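Tyrosinase (Burkholderia thailandensis, PDB 5ZRD) probably uses a pair of copper ions and molecular oxygen to hydroxylate monophenols to catechols and oxidise these to quinones. Local coordinates at residues A[124-129]-A[212-217]; A[238-243]-A[412-416]; A[116-121]-A[400-405]; A[231-235]-A[415-419]. All coordinates share one frame. Residues are numbered along the deposited sequence.

Interaction 1 of 4, residues A[124-129]-A[212-217]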
loop_
_atom_site.group_PDB
_atom_site.type_symbol
_atom_site.label_atom_id
_atom_site.label_comp_id
_atom_site.label_asym_id
_atom_site.label_seq_id
_atom_site.Cartn_x
_atom_site.Cartn_y
_atom_site.Cartn_z
ATOM N N THR A 124 6.511 -26.738 -44.749
ATOM C CA THR A 124 7.054 -26.431 -43.448
ATOM C C THR A 124 7.628 -27.720 -42.851
ATOM O O THR A 124 8.715 -27.710 -42.266
ATOM C CB THR A 124 6.038 -25.754 -42.515
ATOM O OG1 THR A 124 5.477 -24.563 -43.067
ATOM C CG2 THR A 124 6.686 -25.362 -41.213
ATOM N N LEU A 125 6.936 -28.836 -43.026
ATOM C CA LEU A 125 7.444 -30.055 -42.408
ATOM C C LEU A 125 8.825 -30.418 -42.967
ATOM O O LEU A 125 9.625 -31.044 -42.240
ATOM C CB LEU A 125 6.485 -31.211 -42.658
ATOM C CG LEU A 125 5.125 -31.102 -41.991
ATOM C CD1 LEU A 125 4.151 -32.108 -42.605
ATOM C CD2 LEU A 125 5.251 -31.285 -40.491
ATOM N N LYS A 126 9.063 -30.126 -44.252
ATOM C CA LYS A 126 10.283 -30.601 -44.924
ATOM C C LYS A 126 11.344 -29.499 -44.986
ATOM O O LYS A 126 12.469 -29.827 -45.194
ATOM C CB LYS A 126 9.982 -31.074 -46.350
ATOM C CG LYS A 126 9.088 -32.305 -46.462
ATOM C CD LYS A 126 8.537 -32.531 -47.865
ATOM C CE LYS A 126 9.252 -33.614 -48.656
ATOM N NZ LYS A 126 10.679 -33.291 -48.919
ATOM N N HIS A 127 10.987 -28.225 -44.827
ATOM C CA HIS A 127 11.952 -27.127 -45.001
ATOM C C HIS A 127 11.863 -26.014 -43.936
ATOM O O HIS A 127 12.670 -25.090 -43.971
ATOM C CB HIS A 127 11.748 -26.540 -46.393
ATOM C CG HIS A 127 12.067 -27.553 -47.425
ATOM N ND1 HIS A 127 11.133 -28.004 -48.333
ATOM C CD2 HIS A 127 13.187 -28.278 -47.613
ATOM C CE1 HIS A 127 11.675 -28.934 -49.083
ATOM N NE2 HIS A 127 12.938 -29.124 -48.654
ATOM N N GLY A 128 10.896 -26.041 -43.025
ATOM C CA GLY A 128 10.809 -25.001 -42.005
ATOM C C GLY A 128 10.120 -23.746 -42.516
ATOM O O GLY A 128 9.174 -23.818 -43.281
ATOM N N ILE A 129 10.598 -22.588 -42.114
ATOM C CA ILE A 129 9.815 -21.380 -42.334
ATOM C C ILE A 129 10.000 -20.920 -43.784
ATOM O O ILE A 129 11.103 -20.874 -44.285
ATOM C CB ILE A 129 10.200 -20.278 -41.334
ATOM C CG1 ILE A 129 10.250 -20.794 -39.895
ATOM C CG2 ILE A 129 9.276 -19.074 -41.487
ATOM C CD1 ILE A 129 10.632 -19.730 -38.910
ATOM N N LEU A 212 17.295 -22.464 -37.322
ATOM C CA LEU A 212 15.920 -22.178 -36.950
ATOM C C LEU A 212 15.019 -23.133 -37.745
ATOM O O LEU A 212 14.102 -23.726 -37.202
ATOM C CB LEU A 212 15.615 -20.701 -37.216
ATOM C CG LEU A 212 14.137 -20.294 -37.206
ATOM C CD1 LEU A 212 13.481 -20.634 -35.882
ATOM C CD2 LEU A 212 13.985 -18.827 -37.475
ATOM N N ASN A 213 15.309 -23.327 -39.015
ATOM C CA ASN A 213 14.380 -24.091 -39.851
ATOM C C ASN A 213 14.378 -25.535 -39.365
ATOM O O ASN A 213 13.340 -26.222 -39.270
ATOM C CB ASN A 213 14.693 -23.949 -41.347
ATOM C CG ASN A 213 14.141 -22.654 -41.892
ATOM O OD1 ASN A 213 13.168 -22.126 -41.335
ATOM N ND2 ASN A 213 14.761 -22.126 -42.938
ATOM N N SER A 214 15.549 -25.944 -38.949
ATOM C CA SER A 214 15.734 -27.309 -38.512
ATOM C C SER A 214 15.041 -27.544 -37.151
ATOM O O SER A 214 14.406 -28.590 -36.926
ATOM C CB SER A 214 17.218 -27.586 -38.505
ATOM O OG SER A 214 17.491 -28.599 -37.593
ATOM N N ASN A 215 15.151 -26.572 -36.236
ATOM C CA ASN A 215 14.401 -26.583 -34.954
ATOM C C ASN A 215 12.901 -26.609 -35.256
ATOM O O ASN A 215 12.187 -27.430 -34.699
ATOM C CB ASN A 215 14.781 -25.383 -34.082
ATOM C CG ASN A 215 14.311 -25.431 -32.645
ATOM O OD1 ASN A 215 13.782 -24.443 -32.115
ATOM N ND2 ASN A 215 14.515 -26.545 -31.988
ATOM N N VAL A 216 12.428 -25.809 -36.204
ATOM C CA VAL A 216 11.003 -25.813 -36.432
ATOM C C VAL A 216 10.599 -27.196 -36.948
ATOM O O VAL A 216 9.536 -27.715 -36.545
ATOM C CB VAL A 216 10.580 -24.673 -37.368
ATOM C CG1 VAL A 216 9.179 -24.872 -37.921
ATOM C CG2 VAL A 216 10.677 -23.335 -36.645
ATOM N N ARG A 217 11.444 -27.813 -37.794
ATOM C CA ARG A 217 11.059 -29.139 -38.378
ATOM C C ARG A 217 10.999 -30.232 -37.294
ATOM O O ARG A 217 10.152 -31.136 -37.331
ATOM C CB ARG A 217 12.049 -29.542 -39.469
ATOM C CG ARG A 217 11.927 -28.762 -40.771
ATOM C CD ARG A 217 12.948 -29.275 -41.783
ATOM N NE ARG A 217 12.586 -30.624 -42.217
ATOM C CZ ARG A 217 13.454 -31.563 -42.607
ATOM N NH1 ARG A 217 14.716 -31.251 -42.873
ATOM N NH2 ARG A 217 13.059 -32.823 -42.654
HETATM O O HOH W 1 9.498 -32.226 -39.977
HETATM O O HOH W 2 13.709 -19.686 -44.073
#
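Arg217 lays its aliphatic chain along the last turn of helix 122-127, with CG 3.7 Å from Thr124 O and CD 3.8 Å from His127 N. Its guanidinium then meets carbonyls left open where the helix stops: Arg217 NE donates to Leu125 O at 3.0 Å and 171°. Lys126 O lies over one face of the group, 3.1 Å from Arg217 NE but at a poor angle for bonding. A water sits within hydrogen-bonding distance of Leu125 O (2.6 Å) and Arg217 O (2.9 Å). An arginine suits this place: its long apolar shaft ends in a guanidinium whose NE reaches the helix end, while NH2 bonds weakly to Thr226 O.

One turn earlier, Asn213 OD1 accepts from Ile129 N at 2.7 Å, while its ND2 donates to a second water, 2.9 Å away, that also binds Ile129 O. Gly128, with positive phi, lets the chain turn out of the helix. Its CA comes within 4.3 Å of Asn213 CA, where a CB would clash. Beside these polar links Ile129 CD1 meets Leu212 CD2 at 3.8 Å and Ile129 CG1 meets Val216 CG2 at 4.1 Å.

The contact joins the C-terminal end of helix 122-127 to helix 205-221 in the central tyrosinase domain, with Val216 about 10 Å from the copper ligand His281, side chain to side chain, and Ile129 packed on Trp117.

Interaction 2 of 4, residues A[238-243]-A[412-416]; sequences YAKYVR and LKSLL
Two short helical segments pack through one apolar face each. Residues 238-243 are helical throughout; 412-416 come at the C-terminal end of a helix, with Leu416 at phi/psi -81/-7. The closest CA pairs are Ala239 with Leu416 and Val242 with Leu412, both 7.2 Å.

Val242 (chi1 t) is the central bump, pointing at the partner and entering the hollow between Leu412 and Leu416: CG2 lies 3.8 Å from Leu412 CD2, and CG1 3.9 Å from Leu416 CD1. Leu412 and Leu416 both adopt mt. Leu415, in the tp rotamer, fills the shallow gap over Ala239, where its CD2 comes 4.3 Å from Ala239 CB; the small methyl permits this approach. The same CD2 touches the edge of the Tyr238 ring, 3.9 Å from CE1. Tyr238 (chi1 t) stretches along the flank until OH is 3.5 Å from Leu412 CD2. At the other end Arg243 closes the hollow: its CG is 3.5 Å from Leu416 CD2, and Leu416 CB lies over one face of the guanidinium.

Branched aliphatic side chains interlocking in this way are characteristic of helix-helix packing. With three leucines on one side, the contact depends on shape and exclusion of water, and polar groups stay at its margin.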
loop_
_atom_site.group_PDB
_atom_site.type_symbol
_atom_site.label_atom_id
_atom_site.label_comp_id
_atom_site.label_asym_id
_atom_site.label_seq_id
_atom_site.Cartn_x
_atom_site.Cartn_y
_atom_site.Cartn_z
ATOM N N TYR A 238 2.834 -31.178 -35.110
ATOM C CA TYR A 238 1.888 -31.562 -36.132
ATOM C C TYR A 238 0.725 -32.361 -35.525
ATOM O O TYR A 238 -0.499 -32.006 -35.695
ATOM C CB TYR A 238 2.595 -32.344 -37.239
ATOM C CG TYR A 238 1.687 -32.848 -38.328
ATOM C CD1 TYR A 238 0.994 -34.044 -38.198
ATOM C CD2 TYR A 238 1.511 -32.121 -39.497
ATOM C CE1 TYR A 238 0.162 -34.507 -39.215
ATOM C CE2 TYR A 238 0.682 -32.570 -40.516
ATOM C CZ TYR A 238 0.009 -33.771 -40.380
ATOM O OH TYR A 238 -0.800 -34.198 -41.390
ATOM N N ALA A 239 1.100 -33.423 -34.817
ATOM C CA ALA A 239 0.124 -34.237 -34.080
ATOM C C ALA A 239 -0.705 -33.375 -33.120
ATOM O O ALA A 239 -1.884 -33.643 -32.949
ATOM C CB ALA A 239 0.826 -35.320 -33.298
ATOM N N LYS A 240 -0.070 -32.437 -32.412
ATOM C CA LYS A 240 -0.804 -31.673 -31.414
ATOM C C LYS A 240 -1.868 -30.784 -32.092
ATOM O O LYS A 240 -2.964 -30.636 -31.587
ATOM C CB LYS A 240 0.179 -30.853 -30.576
ATOM C CG LYS A 240 0.852 -31.586 -29.423
ATOM C CD LYS A 240 1.157 -30.629 -28.276
ATOM C CE LYS A 240 1.840 -31.269 -27.081
ATOM N NZ LYS A 240 0.855 -31.835 -26.127
ATOM N N TYR A 241 -1.567 -30.221 -33.270
ATOM C CA TYR A 241 -2.541 -29.411 -34.027
ATOM C C TYR A 241 -3.695 -30.285 -34.536
ATOM O O TYR A 241 -4.854 -29.890 -34.442
ATOM C CB TYR A 241 -1.846 -28.700 -35.174
ATOM C CG TYR A 241 -1.381 -27.286 -34.938
ATOM C CD1 TYR A 241 -2.206 -26.340 -34.339
ATOM C CD2 TYR A 241 -0.159 -26.849 -35.432
ATOM C CE1 TYR A 241 -1.789 -25.029 -34.149
ATOM C CE2 TYR A 241 0.255 -25.537 -35.271
ATOM C CZ TYR A 241 -0.561 -24.621 -34.632
ATOM O OH TYR A 241 -0.189 -23.311 -34.491
ATOM N N VAL A 242 -3.386 -31.492 -35.012
ATOM C CA VAL A 242 -4.425 -32.459 -35.419
ATOM C C VAL A 242 -5.315 -32.775 -34.219
ATOM O O VAL A 242 -6.537 -32.647 -34.311
ATOM C CB VAL A 242 -3.863 -33.757 -36.036
ATOM C CG1 VAL A 242 -4.973 -34.766 -36.287
ATOM C CG2 VAL A 242 -3.074 -33.514 -37.321
ATOM N N ARG A 243 -4.723 -33.082 -33.073
ATOM C CA ARG A 243 -5.517 -33.354 -31.838
ATOM C C ARG A 243 -6.480 -32.201 -31.513
ATOM O O ARG A 243 -7.629 -32.450 -31.084
ATOM C CB ARG A 243 -4.627 -33.526 -30.601
ATOM C CG ARG A 243 -4.218 -34.953 -30.287
ATOM C CD ARG A 243 -4.343 -35.309 -28.815
ATOM N NE ARG A 243 -3.787 -36.643 -28.632
ATOM C CZ ARG A 243 -4.462 -37.784 -28.790
ATOM N NH1 ARG A 243 -5.786 -37.773 -28.836
ATOM N NH2 ARG A 243 -3.804 -38.931 -28.894
ATOM N N LEU A 412 -5.336 -39.309 -40.484
ATOM C CA LEU A 412 -5.110 -38.449 -39.328
ATOM C C LEU A 412 -5.657 -39.113 -38.057
ATOM O O LEU A 412 -5.010 -38.982 -37.022
ATOM C CB LEU A 412 -5.767 -37.078 -39.544
ATOM C CG LEU A 412 -5.105 -36.151 -40.564
ATOM C CD1 LEU A 412 -5.873 -34.838 -40.650
ATOM C CD2 LEU A 412 -3.638 -35.896 -40.248
ATOM N N LYS A 413 -6.856 -39.733 -38.121
ATOM C CA LYS A 413 -7.434 -40.598 -37.040
ATOM C C LYS A 413 -6.388 -41.553 -36.443
ATOM O O LYS A 413 -6.278 -41.722 -35.221
ATOM C CB LYS A 413 -8.539 -41.523 -37.569
ATOM C CG LYS A 413 -9.931 -41.322 -36.982
ATOM C CD LYS A 413 -10.817 -40.452 -37.862
ATOM C CE LYS A 413 -12.106 -40.023 -37.193
ATOM N NZ LYS A 413 -12.641 -38.797 -37.831
ATOM N N SER A 414 -5.662 -42.210 -37.327
ATOM C CA SER A 414 -4.822 -43.275 -36.935
ATOM C C SER A 414 -3.515 -42.715 -36.384
ATOM O O SER A 414 -2.940 -43.307 -35.472
ATOM C CB SER A 414 -4.564 -44.202 -38.076
ATOM O OG SER A 414 -3.610 -43.618 -38.925
ATOM N N LEU A 415 -3.034 -41.601 -36.912
ATOM C CA LEU A 415 -1.832 -41.023 -36.322
ATOM C C LEU A 415 -2.051 -40.805 -34.818
ATOM O O LEU A 415 -1.135 -41.033 -34.041
ATOM C CB LEU A 415 -1.501 -39.707 -37.025
ATOM C CG LEU A 415 -0.391 -38.901 -36.358
ATOM C CD1 LEU A 415 0.965 -39.531 -36.637
ATOM C CD2 LEU A 415 -0.441 -37.454 -36.809
ATOM N N LEU A 416 -3.268 -40.392 -34.433
ATOM C CA LEU A 416 -3.693 -40.195 -33.036
ATOM C C LEU A 416 -4.090 -41.513 -32.333
ATOM O O LEU A 416 -4.421 -41.484 -31.137
ATOM C CB LEU A 416 -4.928 -39.281 -33.013
ATOM C CG LEU A 416 -4.778 -37.857 -33.560
ATOM C CD1 LEU A 416 -6.070 -37.064 -33.329
ATOM C CD2 LEU A 416 -3.574 -37.142 -32.943
#

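Interaction 3 of 4, residues A[116-121]-A[400-405]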
loop_
_atom_site.group_PDB
_atom_site.type_symbol
_atom_site.label_atom_id
_atom_site.label_comp_id
_atom_site.label_asym_id
_atom_site.label_seq_id
_atom_site.Cartn_x
_atom_site.Cartn_y
_atom_site.Cartn_z
ATOM N N PHE A 116 -1.467 -16.511 -43.919
ATOM C CA PHE A 116 -1.128 -17.386 -42.802
ATOM C C PHE A 116 0.127 -18.189 -43.160
ATOM O O PHE A 116 0.307 -18.659 -44.281
ATOM C CB PHE A 116 -2.286 -18.311 -42.403
ATOM C CG PHE A 116 -2.846 -19.200 -43.487
ATOM C CD1 PHE A 116 -3.897 -18.767 -44.286
ATOM C CD2 PHE A 116 -2.362 -20.483 -43.680
ATOM C CE1 PHE A 116 -4.429 -19.578 -45.281
ATOM C CE2 PHE A 116 -2.900 -21.301 -44.669
ATOM C CZ PHE A 116 -3.926 -20.842 -45.477
ATOM N N TRP A 117 1.012 -18.326 -42.191
ATOM C CA TRP A 117 2.060 -19.333 -42.292
ATOM C C TRP A 117 1.438 -20.680 -41.980
ATOM O O TRP A 117 1.123 -20.961 -40.834
ATOM C CB TRP A 117 3.230 -19.053 -41.344
ATOM C CG TRP A 117 4.190 -20.194 -41.225
ATOM C CD1 TRP A 117 4.465 -21.167 -42.143
ATOM C CD2 TRP A 117 5.050 -20.444 -40.115
ATOM N NE1 TRP A 117 5.411 -22.029 -41.658
ATOM C CE2 TRP A 117 5.824 -21.583 -40.437
ATOM C CE3 TRP A 117 5.262 -19.802 -38.901
ATOM C CZ2 TRP A 117 6.747 -22.131 -39.548
ATOM C CZ3 TRP A 117 6.174 -20.343 -38.028
ATOM C CH2 TRP A 117 6.916 -21.483 -38.351
ATOM N N ASP A 118 1.257 -21.469 -43.022
ATOM C CA ASP A 118 0.744 -22.808 -42.880
ATOM C C ASP A 118 1.803 -23.732 -42.265
ATOM O O ASP A 118 2.589 -24.347 -42.983
ATOM C CB ASP A 118 0.241 -23.365 -44.222
ATOM C CG ASP A 118 -0.619 -24.621 -44.036
ATOM O OD1 ASP A 118 -0.561 -25.277 -42.951
ATOM O OD2 ASP A 118 -1.336 -24.956 -44.984
ATOM N N GLU A 119 1.723 -23.864 -40.940
ATOM C CA GLU A 119 2.790 -24.458 -40.095
ATOM C C GLU A 119 2.869 -25.979 -40.261
ATOM O O GLU A 119 3.899 -26.587 -39.894
ATOM C CB GLU A 119 2.528 -24.142 -38.616
ATOM C CG GLU A 119 2.711 -22.678 -38.267
ATOM C CD GLU A 119 1.943 -22.158 -37.061
ATOM O OE1 GLU A 119 2.335 -21.102 -36.566
ATOM O OE2 GLU A 119 0.951 -22.801 -36.612
ATOM N N THR A 120 1.777 -26.580 -40.714
ATOM C CA THR A 120 1.641 -28.030 -40.805
ATOM C C THR A 120 1.475 -28.495 -42.260
ATOM O O THR A 120 1.123 -29.627 -42.495
ATOM C CB THR A 120 0.456 -28.513 -39.963
ATOM O OG1 THR A 120 -0.707 -27.768 -40.320
ATOM C CG2 THR A 120 0.694 -28.347 -38.478
ATOM N N ASP A 121 1.706 -27.637 -43.234
ATOM C CA ASP A 121 1.753 -28.064 -44.629
ATOM C C ASP A 121 3.067 -28.814 -44.889
ATOM O O ASP A 121 3.957 -28.855 -44.032
ATOM C CB ASP A 121 1.638 -26.857 -45.606
ATOM C CG ASP A 121 2.938 -26.007 -45.701
ATOM O OD1 ASP A 121 3.947 -26.302 -45.005
ATOM O OD2 ASP A 121 2.956 -25.050 -46.499
ATOM N N TYR A 400 -10.749 -18.296 -44.977
ATOM C CA TYR A 400 -9.432 -18.900 -45.088
ATOM C C TYR A 400 -9.456 -19.687 -46.382
ATOM O O TYR A 400 -10.377 -20.418 -46.631
ATOM C CB TYR A 400 -9.043 -19.735 -43.850
ATOM C CG TYR A 400 -8.595 -18.858 -42.704
ATOM C CD1 TYR A 400 -7.353 -18.250 -42.727
ATOM C CD2 TYR A 400 -9.448 -18.515 -41.668
ATOM C CE1 TYR A 400 -6.939 -17.380 -41.726
ATOM C CE2 TYR A 400 -9.069 -17.627 -40.675
ATOM C CZ TYR A 400 -7.800 -17.070 -40.693
ATOM O OH TYR A 400 -7.399 -16.174 -39.750
ATOM N N GLY A 401 -8.456 -19.457 -47.205
ATOM C CA GLY A 401 -8.263 -20.302 -48.331
ATOM C C GLY A 401 -7.943 -21.703 -47.869
ATOM O O GLY A 401 -7.974 -21.982 -46.702
ATOM N N PRO A 402 -7.644 -22.573 -48.808
ATOM C CA PRO A 402 -7.302 -23.937 -48.507
ATOM C C PRO A 402 -5.912 -24.068 -47.869
ATOM O O PRO A 402 -4.974 -23.374 -48.270
ATOM C CB PRO A 402 -7.308 -24.638 -49.884
ATOM C CG PRO A 402 -6.987 -23.507 -50.856
ATOM C CD PRO A 402 -7.681 -22.304 -50.256
ATOM N N GLY A 403 -5.792 -24.981 -46.913
ATOM C CA GLY A 403 -4.498 -25.348 -46.367
ATOM C C GLY A 403 -4.556 -26.640 -45.581
ATOM O O GLY A 403 -5.602 -27.274 -45.478
ATOM N N SER A 404 -3.420 -27.001 -45.006
ATOM C CA SER A 404 -3.248 -28.275 -44.325
ATOM C C SER A 404 -4.331 -28.470 -43.246
ATOM O O SER A 404 -4.748 -27.526 -42.559
ATOM C CB SER A 404 -1.831 -28.382 -43.750
ATOM O OG SER A 404 -1.618 -27.514 -42.642
ATOM N N LEU A 405 -4.778 -29.710 -43.116
ATOM C CA LEU A 405 -5.635 -30.171 -42.041
ATOM C C LEU A 405 -7.066 -29.628 -42.151
ATOM O O LEU A 405 -7.818 -29.740 -41.165
ATOM C CB LEU A 405 -5.041 -29.778 -40.682
ATOM C CG LEU A 405 -3.612 -30.246 -40.404
ATOM C CD1 LEU A 405 -3.198 -29.883 -38.978
ATOM C CD2 LEU A 405 -3.465 -31.736 -40.626
#
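Ser404 is held by three hydrogen bonds. Ser404 OG donates to Asp118 OD1 at 2.5 Å, a very short hydrogen bond, and accepts from Thr120 OG1, also at 2.5 Å. Ser404 N donates to the other carboxylate oxygen, Asp118 OD2, at 2.9 Å and 171°. Aspartate suits the place because its two oxygens can receive hydroxyl and amide of one residue together. Asp118 OD1 also has a long, weak ion pair with Arg325, which in turn binds Ser404 O.

The acceptors are presented by a type I beta turn from Asp118 to Asp121, closed by a weak bond from Asp121 N to Asp118 O (3.4 Å). Gly403 passes close to the carboxylate, its CA 3.5 Å from Asp118 OD2; a CB there would clash with it.

On the far flank Phe116 CD1 meets Tyr400 CD1 at 3.8 Å, the rings oblique at 67°, and both side chains pack on helix 315-334, where Tyr400 lies about 8 Å from the copper ligand His320, side chain to side chain.

Asp121 is the N-cap of helix 122-127, its OD1 accepting from Thr124 N. The arrangement is thus a type I beta turn running into a helix N-cap, joined to the loop after strand 398-400.

Interaction 4 of 4, residues A[231-235]-A[415-419]; sequences DPTRN and LLAVP
An ST turn shapes one side of this surface contact between two loops: Thr233 OG1 accepts from Asn235 N at 3.1 Å, and it is also hydrogen-bonded to Lys221 O. Threonine, in the p rotamer, serves well because its hydroxyl can accept from the backbone N two residues ahead. Before it, Pro232 is extended (phi/psi -69/126); after it, Arg234 turns to -83/-5. The opposite segment comes off the end of a helix around Leu415, passes through Leu416 at -81/-7, then becomes extended from Ala417 (-79/142) to Pro419 (-53/139). The nearest CA atoms are those of Arg234 and Leu415, 6.2 Å apart.

Arg234, with chi1 p, chi2 t and chi3 p, folds over to carry its guanidinium to the other loop. Arg234 NH2 lies 3.1 Å from Ala417 O, a weak hydrogen bond at 122°, and equally 3.1 Å from Leu415 O. Arg234 NH1 is 3.3 Å from Pro419 CG, and Pro419 CD lies over one face of the group. The apolar CD-CG edge of the proline packs on it, and a long arginine can reach Ala417 O. Leu415, tp, turns its CD1 to the first loop, 3.4 Å from Pro232 O and 4.0 Å from Thr233 O.

The contact joins the loop leading into helix 237-244 to the exit of helix 410-415, with Tyr238 of the former helix packing against both Pro232 and Leu415.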
loop_
_atom_site.group_PDB
_atom_site.type_symbol
_atom_site.label_atom_id
_atom_site.label_comp_id
_atom_site.label_asym_id
_atom_site.label_seq_id
_atom_site.Cartn_x
_atom_site.Cartn_y
_atom_site.Cartn_z
ATOM N N ASP A 231 7.525 -37.594 -42.077
ATOM C CA ASP A 231 7.066 -38.555 -41.045
ATOM C C ASP A 231 6.799 -37.950 -39.662
ATOM O O ASP A 231 7.578 -38.139 -38.765
ATOM C CB ASP A 231 8.041 -39.738 -40.890
ATOM C CG ASP A 231 8.107 -40.628 -42.132
ATOM O OD1 ASP A 231 7.298 -40.423 -43.078
ATOM O OD2 ASP A 231 8.982 -41.538 -42.148
ATOM N N PRO A 232 5.694 -37.212 -39.501
ATOM C CA PRO A 232 5.412 -36.695 -38.157
ATOM C C PRO A 232 5.034 -37.836 -37.200
ATOM O O PRO A 232 4.159 -38.631 -37.527
ATOM C CB PRO A 232 4.277 -35.668 -38.342
ATOM C CG PRO A 232 3.724 -35.918 -39.731
ATOM C CD PRO A 232 4.852 -36.553 -40.514
ATOM N N THR A 233 5.728 -37.926 -36.068
ATOM C CA THR A 233 5.334 -38.791 -34.944
ATOM C C THR A 233 4.074 -38.227 -34.267
ATOM O O THR A 233 3.552 -37.146 -34.641
ATOM C CB THR A 233 6.461 -38.946 -33.911
ATOM O OG1 THR A 233 6.491 -37.813 -33.032
ATOM C CG2 THR A 233 7.825 -39.141 -34.553
ATOM N N ARG A 234 3.610 -38.960 -33.257
ATOM C CA ARG A 234 2.398 -38.639 -32.488
ATOM C C ARG A 234 2.727 -37.610 -31.399
ATOM O O ARG A 234 1.824 -37.178 -30.725
ATOM C CB ARG A 234 1.769 -39.902 -31.858
ATOM C CG ARG A 234 2.591 -40.514 -30.723
ATOM C CD ARG A 234 1.986 -41.684 -29.938
ATOM N NE ARG A 234 2.060 -42.944 -30.664
ATOM C CZ ARG A 234 1.182 -43.320 -31.591
ATOM N NH1 ARG A 234 1.471 -44.359 -32.360
ATOM N NH2 ARG A 234 0.034 -42.662 -31.741
ATOM N N ASN A 235 3.989 -37.244 -31.215
ATOM C CA ASN A 235 4.375 -36.323 -30.137
ATOM C C ASN A 235 4.634 -34.886 -30.594
ATOM O O ASN A 235 4.831 -34.026 -29.730
ATOM C CB ASN A 235 5.728 -36.687 -29.548
ATOM C CG ASN A 235 5.735 -38.126 -29.135
ATOM O OD1 ASN A 235 6.527 -38.898 -29.675
ATOM N ND2 ASN A 235 4.792 -38.482 -28.273
ATOM N N LEU A 415 -3.034 -41.601 -36.912
ATOM C CA LEU A 415 -1.832 -41.023 -36.322
ATOM C C LEU A 415 -2.051 -40.805 -34.818
ATOM O O LEU A 415 -1.135 -41.033 -34.041
ATOM C CB LEU A 415 -1.501 -39.707 -37.025
ATOM C CG LEU A 415 -0.391 -38.901 -36.358
ATOM C CD1 LEU A 415 0.965 -39.531 -36.637
ATOM C CD2 LEU A 415 -0.441 -37.454 -36.809
ATOM N N LEU A 416 -3.268 -40.392 -34.433
ATOM C CA LEU A 416 -3.693 -40.195 -33.036
ATOM C C LEU A 416 -4.090 -41.513 -32.333
ATOM O O LEU A 416 -4.421 -41.484 -31.137
ATOM C CB LEU A 416 -4.928 -39.281 -33.013
ATOM C CG LEU A 416 -4.778 -37.857 -33.560
ATOM C CD1 LEU A 416 -6.070 -37.064 -33.329
ATOM C CD2 LEU A 416 -3.574 -37.142 -32.943
ATOM N N ALA A 417 -4.165 -42.638 -33.037
ATOM C CA ALA A 417 -4.669 -43.897 -32.448
ATOM C C ALA A 417 -3.583 -44.561 -31.597
ATOM O O ALA A 417 -2.397 -44.612 -31.963
ATOM C CB ALA A 417 -5.129 -44.863 -33.528
ATOM N N VAL A 418 -4.036 -45.134 -30.501
ATOM C CA VAL A 418 -3.190 -45.999 -29.694
ATOM C C VAL A 418 -2.879 -47.263 -30.507
ATOM O O VAL A 418 -3.789 -48.015 -30.837
ATOM C CB VAL A 418 -3.878 -46.335 -28.361
ATOM C CG1 VAL A 418 -3.010 -47.257 -27.494
ATOM C CG2 VAL A 418 -4.260 -45.058 -27.614
ATOM N N PRO A 419 -1.604 -47.497 -30.847
ATOM C CA PRO A 419 -1.264 -48.784 -31.456
ATOM C C PRO A 419 -1.788 -49.931 -30.574
ATOM O O PRO A 419 -1.690 -49.821 -29.349
ATOM C CB PRO A 419 0.272 -48.858 -31.501
ATOM C CG PRO A 419 0.720 -47.423 -31.294
ATOM C CD PRO A 419 -0.387 -46.755 -30.497
#

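In the fold
Interaction 1 is the buried one, interactions 2 and 3 are partly buried, and interaction 4 lies at the surface. Interactions 2 and 4 meet at the same C-terminal end of helix 410-415: they share Leu415 and Leu416, yet the first is almost wholly apolar and the second adds one weak arginine-to-carbonyl bond and proline packing. Interaction 3 is the most strongly polar and adjoins two others: Thr124 OG1 lies 2.9 Å from Asp118 O, and Tyr241 OH lies 2.5 Å from Glu119 OE2, both probable hydrogen bonds. Interaction 1 joins helices 122-127 and 205-221; it and interaction 3 both lie near copper ligands, interaction 3 slightly closer.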